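Local atomic coordinates of cyclodipeptide synthetase (Mycobacterium tuberculosis, PDB entry 2X9Q), a protein that joins two tyrosyl groups carried by tRNA into the cyclic dipeptide cyclo(L-Tyr-L-Tyr), without ATP, probably as a step toward mycocyclosin. Residues A[238-241]-A[245-248]; A[262-265]-A[271-274]. One frame throughout, in Å; residues are numbered along the deposited sequence.

Contact 1 finishes helix 220-244 and turns the chain toward strand 249-253; contact 2 finishes helix 260-263 and leads into strand 276-283. Their centres lie about 13 Å apart, yet they meet directly: S273 N approaches L238 O at 2.8 Å, a probable hydrogen bond, and A272 CB packs 3.6 Å from L238 O. Helix 220-244 also carries E233, which by similarity may have a critical role in catalysis. The side chain of E233 is about 10 Å from that of T240 and about 9 Å from that of L263. Both contacts lie near the probable catalytic region, L263 coming closest, about 7 Å from the side chain of I230, a substrate-binding residue by similarity.

Contact 1: A[238-241]-A[245-248]; sequences LDTP and GVPS
P241 sets its ring against the backbone that leaves helix 220-244, and the dense part of the contact is built round it. Its CB lies 3.4 Å from V246 O, while CG reaches S248 CA at 3.8 Å. In V246, chi1 of -70° sets CG1 anti to the carbonyl carbon and leaves CG2 between the backbone N and the carbonyl carbon, 3.8 Å from P241 CA. Proline suits this place: its ring offers a compact apolar surface, and having no N-H it gives up a helical bond at the kink. T240 backs this packing from the buried side, its OG1 bonded to L236 O and its side chain resting on H82 and V84 of strand 82-87. S248, also buried, bonds D81 through OG and rests on I76 and E79 of helix 71-79.

The other side is looser and wetter. From the backbone P241 O receives two weak bonds, from G245 N at 2.8 Å with a bent N-H...O angle of 122° and from V246 N at 3.4 Å. A water is a third donor and also donates to V246 O, bridging the two carbonyls. G245 is exposed, with positive phi (63°), a conformation that a residue without a side chain adopts easily.

This is a glycine-terminated helix C-end leading into a parallel strand of the Rossmann-like sheet, in keeping with the HUP-clan fold related to class I tRNA synthetases.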
loop_
_atom_site.group_PDB
_atom_site.type_symbol
_atom_site.label_atom_id
_atom_site.label_comp_id
_atom_site.label_asym_id
_atom_site.label_seq_id
_atom_site.Cartn_x
_atom_site.Cartn_y
_atom_site.Cartn_z
ATOM N N LEU A 238 1.100 -3.186 8.088
ATOM C CA LEU A 238 1.273 -3.871 9.393
ATOM C C LEU A 238 0.119 -3.546 10.337
ATOM O O LEU A 238 -0.444 -4.461 11.000
ATOM C CB LEU A 238 2.594 -3.413 10.057
ATOM C CG LEU A 238 3.842 -3.920 9.281
ATOM C CD1 LEU A 238 5.090 -3.139 9.761
ATOM C CD2 LEU A 238 3.983 -5.456 9.586
ATOM N N ASP A 239 -0.237 -2.261 10.417
ATOM C CA ASP A 239 -1.156 -1.838 11.508
ATOM C C ASP A 239 -1.848 -0.512 11.279
ATOM O O ASP A 239 -1.724 0.414 12.119
ATOM C CB ASP A 239 -0.423 -1.824 12.861
ATOM C CG ASP A 239 -1.401 -2.061 14.048
ATOM O OD1 ASP A 239 -2.679 -1.973 13.862
ATOM O OD2 ASP A 239 -0.938 -2.401 15.158
ATOM N N THR A 240 -2.613 -0.439 10.191
ATOM C CA THR A 240 -3.478 0.700 9.943
ATOM C C THR A 240 -4.440 0.940 11.133
ATOM O O THR A 240 -4.665 2.092 11.520
ATOM C CB THR A 240 -4.281 0.522 8.636
ATOM O OG1 THR A 240 -3.371 0.527 7.520
ATOM C CG2 THR A 240 -5.339 1.669 8.419
ATOM N N PRO A 241 -4.967 -0.132 11.774
ATOM C CA PRO A 241 -5.790 0.166 12.998
ATOM C C PRO A 241 -5.080 1.018 14.053
ATOM O O PRO A 241 -5.696 1.958 14.602
ATOM C CB PRO A 241 -6.077 -1.262 13.562
ATOM C CG PRO A 241 -6.321 -1.977 12.260
ATOM C CD PRO A 241 -5.018 -1.563 11.450
ATOM N N GLY A 245 -6.670 4.546 14.033
ATOM C CA GLY A 245 -7.664 4.302 15.095
ATOM C C GLY A 245 -8.965 3.720 14.580
ATOM O O GLY A 245 -10.022 4.230 14.970
ATOM N N VAL A 246 -8.937 2.690 13.708
ATOM C CA VAL A 246 -10.139 2.069 13.186
ATOM C C VAL A 246 -10.112 0.603 13.735
ATOM O O VAL A 246 -9.074 0.167 14.214
ATOM C CB VAL A 246 -10.152 2.091 11.645
ATOM C CG1 VAL A 246 -10.354 3.588 11.153
ATOM C CG2 VAL A 246 -8.842 1.459 11.103
ATOM N N PRO A 247 -11.259 -0.094 13.767
ATOM C CA PRO A 247 -11.259 -1.434 14.396
ATOM C C PRO A 247 -10.435 -2.468 13.608
ATOM O O PRO A 247 -9.770 -3.341 14.208
ATOM C CB PRO A 247 -12.792 -1.845 14.376
ATOM C CG PRO A 247 -13.489 -0.454 14.514
ATOM C CD PRO A 247 -12.632 0.488 13.661
ATOM N N SER A 248 -10.503 -2.389 12.270
ATOM C CA SER A 248 -9.731 -3.327 11.433
ATOM C C SER A 248 -9.570 -2.635 10.103
ATOM O O SER A 248 -10.249 -1.615 9.840
ATOM C CB SER A 248 -10.462 -4.626 11.253
ATOM O OG SER A 248 -11.676 -4.485 10.539
HETATM O O HOH W 1 -7.818 1.207 16.621
#

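Contact 2: A[262-265]-A[271-274]; sequences MLYA and RASR
R271 folds its side chain back over the turn that ends helix 260-263, and its successive atoms touch one backbone carbonyl after another. CB lies 3.9 Å from L263 O, and CG 4.2 Å from A265 O. A bend at chi2 (-64°) then swings the chain toward residues 262 and 265, bringing CD between two carbonyls, 3.1 Å from M262 O and almost as near to A265 O. NE donates to A265 O at 2.8 Å; that oxygen lies at the edge of the guanidinium, near its plane, although the N-H...O angle of 134° is bent and NE sits above the carbonyl plane of A265. M262 O lies over one guanidinium face, 3.4 Å from CZ, too poorly aligned for a hydrogen bond. At the tip, NH1 comes within 3.9 Å of M262 CG, where the two side chains cross at about a right angle, and NH2 packs on A265 CB while bonding to R266 O. Arginine suits the place because its long chain spans the turn and its guanidinium bonds two carbonyls just after the helix, A265 O and R266 O.

The backbones are tied by A272 N, which donates to L263 O at 2.8 Å in a nearly straight bond (165°). R271 CA adds a C-H...O contact to the same oxygen. A272 has a methyl small enough to approach the Y264 ring obliquely, CB meeting CE1. Behind the turn, the buried L263 packs on F237 and L238 of helix 220-244, and M262, deposited as selenomethionine, on helix 194-210.

Together these bonds hold a loop that folds back on the turn after helix 260-263, before the chain enters strand 276-283 of the Rossmann-like cyclodipeptide synthase domain.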
loop_
_atom_site.group_PDB
_atom_site.type_symbol
_atom_site.label_atom_id
_atom_site.label_comp_id
_atom_site.label_asym_id
_atom_site.label_seq_id
_atom_site.Cartn_x
_atom_site.Cartn_y
_atom_site.Cartn_z
HETATM N N MSE A 262 5.482 -12.579 3.800
HETATM C CA MSE A 262 6.000 -12.572 5.171
HETATM C C MSE A 262 4.969 -11.995 6.185
HETATM O O MSE A 262 4.687 -12.607 7.246
HETATM C CB MSE A 262 7.261 -11.684 5.259
HETATM C CG MSE A 262 7.813 -11.623 6.646
HETATM SE SE MSE A 262 9.423 -10.536 6.715
HETATM C CE MSE A 262 10.604 -11.778 5.691
ATOM N N LEU A 263 4.436 -10.788 5.885
ATOM C CA LEU A 263 3.639 -10.032 6.879
ATOM C C LEU A 263 2.333 -10.746 7.245
ATOM O O LEU A 263 1.848 -10.615 8.394
ATOM C CB LEU A 263 3.260 -8.672 6.315
ATOM C CG LEU A 263 4.397 -7.749 5.843
ATOM C CD1 LEU A 263 3.852 -6.305 5.759
ATOM C CD2 LEU A 263 5.574 -7.877 6.771
ATOM N N TYR A 264 1.767 -11.477 6.282
ATOM C CA TYR A 264 0.481 -12.210 6.515
ATOM C C TYR A 264 0.659 -13.749 6.681
ATOM O O TYR A 264 -0.290 -14.514 6.449
ATOM C CB TYR A 264 -0.595 -11.887 5.379
ATOM C CG TYR A 264 -0.753 -10.377 5.248
ATOM C CD1 TYR A 264 -1.480 -9.636 6.207
ATOM C CD2 TYR A 264 -0.132 -9.652 4.196
ATOM C CE1 TYR A 264 -1.531 -8.232 6.152
ATOM C CE2 TYR A 264 -0.215 -8.274 4.146
ATOM C CZ TYR A 264 -0.889 -7.573 5.135
ATOM O OH TYR A 264 -1.022 -6.218 5.033
ATOM N N ALA A 265 1.847 -14.182 7.087
ATOM C CA ALA A 265 2.156 -15.600 7.081
ATOM C C ALA A 265 1.807 -16.183 8.447
ATOM O O ALA A 265 1.953 -15.476 9.482
ATOM C CB ALA A 265 3.705 -15.778 6.865
ATOM N N ARG A 271 5.014 -9.602 11.690
ATOM C CA ARG A 271 3.697 -9.955 11.226
ATOM C C ARG A 271 2.741 -8.776 11.373
ATOM O O ARG A 271 2.835 -8.007 12.319
ATOM C CB ARG A 271 3.135 -11.189 12.022
ATOM C CG ARG A 271 3.946 -12.556 11.708
ATOM C CD ARG A 271 3.783 -12.988 10.203
ATOM N NE ARG A 271 4.416 -14.299 10.029
ATOM C CZ ARG A 271 5.746 -14.504 9.817
ATOM N NH1 ARG A 271 6.616 -13.468 9.864
ATOM N NH2 ARG A 271 6.198 -15.778 9.610
ATOM N N ALA A 272 1.860 -8.623 10.411
ATOM C CA ALA A 272 0.806 -7.602 10.523
ATOM C C ALA A 272 -0.094 -7.950 11.713
ATOM O O ALA A 272 -0.167 -9.103 12.194
ATOM C CB ALA A 272 -0.026 -7.524 9.218
ATOM N N SER A 273 -0.721 -6.917 12.239
ATOM C CA SER A 273 -1.658 -7.029 13.357
ATOM C C SER A 273 -2.743 -8.005 12.999
ATOM O O SER A 273 -3.112 -8.149 11.837
ATOM C CB SER A 273 -2.342 -5.644 13.583
ATOM O OG SER A 273 -3.426 -5.823 14.482
ATOM N N ARG A 274 -3.248 -8.725 13.990
ATOM C CA ARG A 274 -4.418 -9.604 13.766
ATOM C C ARG A 274 -5.625 -8.847 13.213
ATOM O O ARG A 274 -6.508 -9.463 12.623
ATOM C CB ARG A 274 -4.835 -10.289 15.101
ATOM C CG ARG A 274 -5.506 -9.259 16.075
ATOM C CD ARG A 274 -5.964 -9.949 17.411
ATOM N NE ARG A 274 -6.862 -11.105 17.214
ATOM C CZ ARG A 274 -8.105 -11.098 16.758
ATOM N NH1 ARG A 274 -8.755 -9.940 16.369
ATOM N NH2 ARG A 274 -8.737 -12.315 16.678
#